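Local structure of shikimate 5-dehydrogenase (Mycobacterium fortuitum subsp. fortuitum DSM 46621, 4XIJ) at residues A34-L39 with E258-M263; G123-S128 with L148-I153; S128-G133 with A192-A197. The protein probably catalyses the NADP-dependent interconversion of 3-dehydroshikimate and shikimate, the fourth step of the seven that lead to chorismate. All blocks are in the same frame, centred on the assembly; numbering follows the deposited sequence. Where two conformers were deposited one is given.

Contact 1 (A34-L39 with E258-M263); sequences AAYRAL and EQFTGM
Tyr36 brings its phenol oxygen to the rim of the Phe260 ring, so that OH lies in the plane of the ring, 3.4 Å from CD2, at a junction that has no hydrogen bond between its two segments. The contact joins the C-terminal ends of two helices, 28-38 of the substrate-binding domain and 246-261, late in the chain; segments 34-39 and 258-263 lie 219 residues apart in sequence. The two aromatic side chains cross obliquely. The phenol oxygen finds its hydrogen bond at ND1 of His32, whose ring also meets that of Phe260, while Trp44 packs edge-to-face with Tyr36.

Beyond the rings the contact becomes aliphatic. Thr261 CG2 approaches the tyrosine ring obliquely, 3.9 Å from Tyr36 CE1, and the Leu39 and Thr261 side chains cross at about a right angle, CD1 of the leucine 3.9 Å from Thr261 OG1. Leu39 and Met263 lie alongside each other, pointing in opposite senses; CD2 of the leucine is 4.0 Å from Met263 CB. In the conformer described, a bend at chi3 (70°) sets Met263 CE against the same leucine methyl.

The helix 246-261 ends in an ST turn. Thr261 has OG1 between its backbone N and its carbonyl carbon (chi1 65°), where it also bonds to the carbonyl of Val257, and there it accepts from Met263 N at 3.1 Å.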
# COMPACT_ATOMS: atom_id res chain seq x y z
N ALA A 34 13.33 0.92 13.52
CA ALA A 34 13.96 2.23 13.36
C ALA A 34 13.10 3.32 13.99
O ALA A 34 13.62 4.22 14.67
CB ALA A 34 14.17 2.53 11.89
N ALA A 35 11.79 3.24 13.81
CA ALA A 35 10.90 4.22 14.42
C ALA A 35 10.86 4.13 15.93
O ALA A 35 10.98 5.16 16.60
CB ALA A 35 9.48 4.04 13.87
N TYR A 36 10.75 2.92 16.47
CA TYR A 36 10.66 2.80 17.91
C TYR A 36 11.92 3.30 18.59
O TYR A 36 11.84 3.97 19.62
CB TYR A 36 10.40 1.35 18.36
CG TYR A 36 9.14 0.69 17.78
CD1 TYR A 36 8.10 1.44 17.17
CD2 TYR A 36 9.02 -0.71 17.76
CE1 TYR A 36 7.00 0.76 16.60
CE2 TYR A 36 7.92 -1.36 17.24
CZ TYR A 36 6.93 -0.62 16.64
OH TYR A 36 5.89 -1.29 16.08
N ARG A 37 13.08 3.04 18.00
CA ARG A 37 14.33 3.53 18.59
C ARG A 37 14.37 5.08 18.56
O ARG A 37 14.70 5.72 19.57
CB ARG A 37 15.51 2.92 17.82
CG ARG A 37 15.66 1.46 18.12
CD ARG A 37 16.56 0.71 17.12
NE ARG A 37 16.48 -0.72 17.42
CZ ARG A 37 16.96 -1.70 16.66
NH1 ARG A 37 17.62 -1.45 15.53
NH2 ARG A 37 16.80 -2.97 17.04
N ALA A 38 13.94 5.69 17.44
CA ALA A 38 13.88 7.14 17.34
C ALA A 38 12.87 7.77 18.32
O ALA A 38 13.08 8.90 18.81
CB ALA A 38 13.56 7.54 15.91
N LEU A 39 11.81 7.02 18.64
CA LEU A 39 10.77 7.47 19.57
C LEU A 39 11.10 7.18 21.03
O LEU A 39 10.31 7.51 21.91
CB LEU A 39 9.44 6.78 19.23
CG LEU A 39 8.83 7.23 17.90
CD1 LEU A 39 7.70 6.32 17.55
CD2 LEU A 39 8.38 8.69 17.91
N GLU A 258 2.21 5.37 13.86
CA GLU A 258 1.43 6.32 14.62
C GLU A 258 0.31 5.61 15.37
O GLU A 258 0.03 5.91 16.55
CB GLU A 258 0.88 7.42 13.71
CG GLU A 258 2.02 8.24 13.16
CD GLU A 258 1.53 9.52 12.49
OE1 GLU A 258 0.31 9.68 12.27
OE2 GLU A 258 2.40 10.36 12.15
N GLN A 259 -0.36 4.66 14.72
CA GLN A 259 -1.42 3.95 15.41
C GLN A 259 -0.91 3.06 16.55
O GLN A 259 -1.60 2.90 17.58
CB GLN A 259 -2.23 3.09 14.42
CG GLN A 259 -3.04 3.99 13.47
CD GLN A 259 -3.95 3.18 12.57
OE1 GLN A 259 -4.67 2.31 13.03
NE2 GLN A 259 -3.92 3.46 11.26
N PHE A 260 0.27 2.44 16.37
CA PHE A 260 0.77 1.53 17.41
C PHE A 260 1.30 2.33 18.62
O PHE A 260 1.17 1.88 19.76
CB PHE A 260 1.90 0.63 16.93
CG PHE A 260 1.54 -0.41 15.84
CD1 PHE A 260 0.28 -0.46 15.22
CD2 PHE A 260 2.52 -1.33 15.43
CE1 PHE A 260 0.01 -1.40 14.22
CE2 PHE A 260 2.26 -2.29 14.40
CZ PHE A 260 1.00 -2.31 13.81
N THR A 261 1.98 3.45 18.35
CA THR A 261 2.69 4.16 19.44
C THR A 261 1.96 5.34 20.00
O THR A 261 2.31 5.81 21.07
CB THR A 261 4.08 4.69 18.99
OG1 THR A 261 3.87 5.69 17.99
CG2 THR A 261 4.92 3.55 18.45
N GLY A 262 0.99 5.85 19.25
CA GLY A 262 0.33 7.10 19.61
C GLY A 262 1.18 8.35 19.43
O GLY A 262 0.77 9.43 19.90
N MET A 263 2.32 8.22 18.78
CA MET A 263 3.26 9.33 18.59
C MET A 263 3.37 9.66 17.09
O MET A 263 3.21 8.77 16.24
CB MET A 263 4.63 8.97 19.18
CG MET A 263 4.50 8.28 20.54
SD MET A 263 6.07 7.67 21.18
CE MET A 263 6.68 9.28 21.47

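Contact 2 (G123-S128 with L148-I153); sequences GTAGDS and LGVQRI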
# COMPACT_ATOMS: atom_id res chain seq x y z
N GLY A 123 1.02 12.29 -3.28
CA GLY A 123 0.63 13.64 -2.91
C GLY A 123 -0.73 14.05 -3.45
O GLY A 123 -1.70 14.22 -2.70
N THR A 124 -0.79 14.27 -4.77
CA THR A 124 -2.07 14.45 -5.48
C THR A 124 -1.96 13.68 -6.78
O THR A 124 -0.86 13.38 -7.26
CB THR A 124 -2.37 15.94 -5.76
OG1 THR A 124 -3.68 16.09 -6.31
CG2 THR A 124 -1.35 16.54 -6.77
N ALA A 125 -3.11 13.34 -7.36
CA ALA A 125 -3.12 12.66 -8.65
C ALA A 125 -3.87 13.48 -9.71
O ALA A 125 -4.24 12.94 -10.77
CB ALA A 125 -3.76 11.27 -8.50
N GLY A 126 -4.14 14.77 -9.46
CA GLY A 126 -4.93 15.54 -10.41
C GLY A 126 -6.35 15.05 -10.56
O GLY A 126 -6.94 14.48 -9.64
N ASP A 127 -6.88 15.23 -11.77
CA ASP A 127 -8.28 14.90 -12.06
C ASP A 127 -8.47 13.52 -12.70
O ASP A 127 -9.47 12.88 -12.47
CB ASP A 127 -8.90 15.93 -13.00
CG ASP A 127 -9.02 17.30 -12.37
OD1 ASP A 127 -8.83 17.48 -11.13
OD2 ASP A 127 -9.29 18.22 -13.18
N SER A 128 -7.51 13.09 -13.50
CA SER A 128 -7.64 11.85 -14.25
C SER A 128 -6.41 10.98 -13.98
O SER A 128 -5.27 11.38 -14.22
CB SER A 128 -7.76 12.11 -15.76
OG SER A 128 -7.74 10.87 -16.43
N LEU A 148 -7.74 10.69 -3.06
CA LEU A 148 -7.02 11.89 -3.54
C LEU A 148 -7.96 12.84 -4.29
O LEU A 148 -7.53 13.91 -4.74
CB LEU A 148 -5.85 11.52 -4.45
CG LEU A 148 -4.71 10.76 -3.76
CD1 LEU A 148 -3.61 10.37 -4.79
CD2 LEU A 148 -4.15 11.68 -2.67
N GLY A 149 -9.24 12.49 -4.43
CA GLY A 149 -10.19 13.37 -5.09
C GLY A 149 -10.09 13.37 -6.61
O GLY A 149 -10.47 14.34 -7.25
N VAL A 150 -9.53 12.31 -7.20
CA VAL A 150 -9.54 12.24 -8.67
C VAL A 150 -10.97 12.15 -9.17
O VAL A 150 -11.86 11.63 -8.50
CB VAL A 150 -8.80 11.05 -9.26
CG1 VAL A 150 -7.32 11.04 -8.89
CG2 VAL A 150 -9.54 9.79 -8.90
N GLN A 151 -11.20 12.73 -10.33
CA GLN A 151 -12.53 12.66 -10.91
C GLN A 151 -12.73 11.33 -11.68
O GLN A 151 -13.82 10.75 -11.61
CB GLN A 151 -12.77 13.88 -11.82
CG GLN A 151 -14.17 13.95 -12.43
CD GLN A 151 -14.23 13.22 -13.73
OE1 GLN A 151 -13.20 13.05 -14.39
NE2 GLN A 151 -15.41 12.77 -14.12
N ARG A 152 -11.69 10.83 -12.36
CA ARG A 152 -11.82 9.62 -13.16
C ARG A 152 -10.63 8.69 -12.90
O ARG A 152 -9.48 9.14 -12.88
CB ARG A 152 -11.87 9.95 -14.66
CG ARG A 152 -11.97 8.71 -15.55
CD ARG A 152 -12.26 8.99 -17.03
NE ARG A 152 -13.65 9.42 -17.22
CZ ARG A 152 -14.71 8.61 -17.33
NH1 ARG A 152 -14.57 7.29 -17.25
NH2 ARG A 152 -15.93 9.12 -17.49
N ILE A 153 -10.91 7.40 -12.73
CA ILE A 153 -9.91 6.37 -12.60
C ILE A 153 -10.06 5.41 -13.77
O ILE A 153 -11.14 4.84 -13.97
CB ILE A 153 -10.09 5.61 -11.27
CG1 ILE A 153 -9.91 6.59 -10.11
CG2 ILE A 153 -9.10 4.50 -11.17
CD1 ILE A 153 -10.31 6.03 -8.75
O HOH W 1 -5.07 15.07 -4.22
O HOH W 2 -5.96 13.71 -7.14
O HOH W 3 -10.74 16.17 -9.54
O HOH W 4 -8.45 8.32 -15.93
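Leu148 reaches from the end of helix 138-147 to Gly123 and Ala125, the residues that follow helix 114-122, and its side chain can be followed outward. CB points toward the opposite segment, and CG, anti to the carbonyl carbon (chi1 -66°), divides it into two branches. Leu148 CD1 meets Ala125 CB at 3.8 Å; CD2 of the same leucine lies 3.5 Å from the carbonyl O of Gly123. Thr119 and Leu122 of helix 114-122 also touch this leucine. Val150 continues the apolar seam, with CG1 packed 3.6 Å from Ala125 CB and also close to Gly126 O, which receives a CA-H...O contact from Val150 CA.

Further on, the two chains become neighbouring parallel strands of a Rossmann-type sheet, bridged at Ser128 and Arg152. Asp127 O is gripped twice. Arg152 N donates to Asp127 O at 3.0 Å, nearly along the C=O axis, whereas Gln151 N, 2.8 Å from the same oxygen, lies 20° from the carbonyl plane and makes a more bent bond (N-H...O 133°).

Between the loops, water takes over the bridging. One molecule accepts from Ala125 N and donates to both Gly126 O and Leu148 O, and a second joins Leu148 O to Thr124 OG1. A third donates to Asp127 OD1 at 2.8 Å and to Gly149 O, just where a Schellman motif ends the helix.

The chemistry changes along the contact: before the strands begin, methyl groups, waters and a CA-H...O contact connect the loops, and direct N-H...O bonding begins only as the strands start. The doubly used Asp127 carbonyl marks that transition, and the waters satisfy loop carbonyls at the surface.

Contact 3 (S128-G133 with A192-A197); sequences SALVIG and ASADAA
Ser128 and Asp195 clasp each other through backbone and carboxylate where strand 128-132 runs parallel to strand 196-199 in the Rossmann-type sheet. Among the hydrogen bonds, Asp195 N donates to Ser128 O at 2.7 Å in the carbonyl plane, and Ala196 N adds a weak bond to the same oxygen. In return Ser128 N reaches Asp195 OD2 at 3.0 Å, on the anti side of the carboxylate and 18° out of its plane. Asp195 CG is held beside its own backbone N (chi1 -58°), and OD2 also receives the N-H of Asp127, so two successive amides converge on one carboxylate oxygen. Such a pair of donors would be expected to stabilise the negative charge. One step further, Leu130 N bonds to Ala196 O at 3.0 Å, continuing the parallel pairing.

Close CA-H...O contacts run alongside these bonds: Ala129 CA approaches Ala196 O, and Ala197 CA approaches Leu130 O, both at 3.2 Å.

Apolar packing occupies the face carrying Leu130 and Ala197, whose CB atoms are 3.8 Å apart. The leucine straddles the methyl of Ala194, with Leu130 CG 3.8 Å from Ala194 CB and both CD atoms slightly farther from it. Strand 152-157 lies on the other side of strand 128-132, which leads to Gly133, the first glycine of a sequence consistent with the dinucleotide-binding GxGxxA pattern.

Water completes the contact at its outer end. In the conformers described, with Ser128 OG anti to the backbone N (chi1 174°), a water lies 2.7 Å from both Ser128 OG and Ser193 OG.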
# COMPACT_ATOMS: atom_id res chain seq x y z
N SER A 128 -7.51 13.09 -13.50
CA SER A 128 -7.64 11.85 -14.25
C SER A 128 -6.41 10.98 -13.98
O SER A 128 -5.27 11.38 -14.22
CB SER A 128 -7.76 12.11 -15.76
OG SER A 128 -7.74 10.87 -16.43
N ALA A 129 -6.64 9.80 -13.42
CA ALA A 129 -5.54 8.91 -13.02
C ALA A 129 -5.69 7.55 -13.63
O ALA A 129 -6.81 7.09 -13.81
CB ALA A 129 -5.48 8.76 -11.47
N LEU A 130 -4.56 6.92 -13.94
CA LEU A 130 -4.53 5.55 -14.45
C LEU A 130 -4.04 4.61 -13.35
O LEU A 130 -3.13 4.96 -12.59
CB LEU A 130 -3.55 5.40 -15.64
CG LEU A 130 -3.68 6.48 -16.72
CD1 LEU A 130 -2.68 6.21 -17.85
CD2 LEU A 130 -5.13 6.57 -17.29
N VAL A 131 -4.60 3.41 -13.31
CA VAL A 131 -4.01 2.29 -12.57
C VAL A 131 -3.53 1.33 -13.64
O VAL A 131 -4.31 0.90 -14.53
CB VAL A 131 -5.01 1.63 -11.63
CG1 VAL A 131 -4.41 0.39 -10.99
CG2 VAL A 131 -5.45 2.62 -10.59
N ILE A 132 -2.23 1.02 -13.64
CA ILE A 132 -1.71 0.06 -14.63
C ILE A 132 -1.70 -1.32 -13.95
O ILE A 132 -0.98 -1.51 -12.97
CB ILE A 132 -0.27 0.40 -15.12
CG1 ILE A 132 -0.04 1.90 -15.40
CG2 ILE A 132 0.08 -0.46 -16.34
CD1 ILE A 132 -1.00 2.50 -16.38
N GLY A 133 -2.44 -2.27 -14.50
CA GLY A 133 -2.55 -3.61 -13.93
C GLY A 133 -3.86 -3.82 -13.19
O GLY A 133 -4.59 -2.85 -12.87
N ALA A 192 -2.94 10.66 -22.88
CA ALA A 192 -2.94 12.08 -23.21
C ALA A 192 -3.74 12.92 -22.22
O ALA A 192 -3.39 14.08 -21.95
CB ALA A 192 -3.48 12.30 -24.61
N SER A 193 -4.79 12.33 -21.66
CA SER A 193 -5.62 13.10 -20.72
C SER A 193 -5.31 12.76 -19.26
O SER A 193 -5.94 13.32 -18.36
CB SER A 193 -7.11 12.89 -21.03
OG SER A 193 -7.48 11.55 -20.84
N ALA A 194 -4.34 11.89 -19.03
CA ALA A 194 -4.00 11.54 -17.63
C ALA A 194 -3.14 12.57 -16.93
O ALA A 194 -2.20 13.11 -17.52
CB ALA A 194 -3.30 10.17 -17.59
N ASP A 195 -3.41 12.78 -15.64
CA ASP A 195 -2.53 13.60 -14.77
C ASP A 195 -1.52 12.78 -13.99
O ASP A 195 -0.45 13.26 -13.65
CB ASP A 195 -3.40 14.42 -13.83
CG ASP A 195 -4.36 15.30 -14.62
OD1 ASP A 195 -3.88 16.09 -15.47
OD2 ASP A 195 -5.58 15.19 -14.43
N ALA A 196 -1.86 11.53 -13.74
CA ALA A 196 -1.00 10.69 -12.91
C ALA A 196 -1.29 9.24 -13.20
O ALA A 196 -2.37 8.93 -13.71
CB ALA A 196 -1.26 10.97 -11.38
N ALA A 197 -0.37 8.37 -12.82
CA ALA A 197 -0.62 6.91 -12.88
C ALA A 197 0.04 6.21 -11.73
O ALA A 197 1.08 6.68 -11.23
CB ALA A 197 -0.11 6.27 -14.20
O HOH W 5 -7.03 9.79 -18.80

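Overall arrangement
Contacts 2 and 3 belong to one parallel sheet and contact 1 to a different part of the molecule. Strand 128-132 is common to the pair: contact 2 sets strand 152-157 against one edge, contact 3 sets strand 196-199 against the other, and Ser128 takes part in both. Their centres are about 9 Å apart, and their segments alternate along the chain, as expected of a sheet that grows outward from a central strand. Contact 1 lies about 31 and 34 Å from them, centre to centre. It closes a long loop within which both others are nested, the late helix 246-261 bringing the chain back to pack on the substrate-binding domain after the parallel sheet is complete.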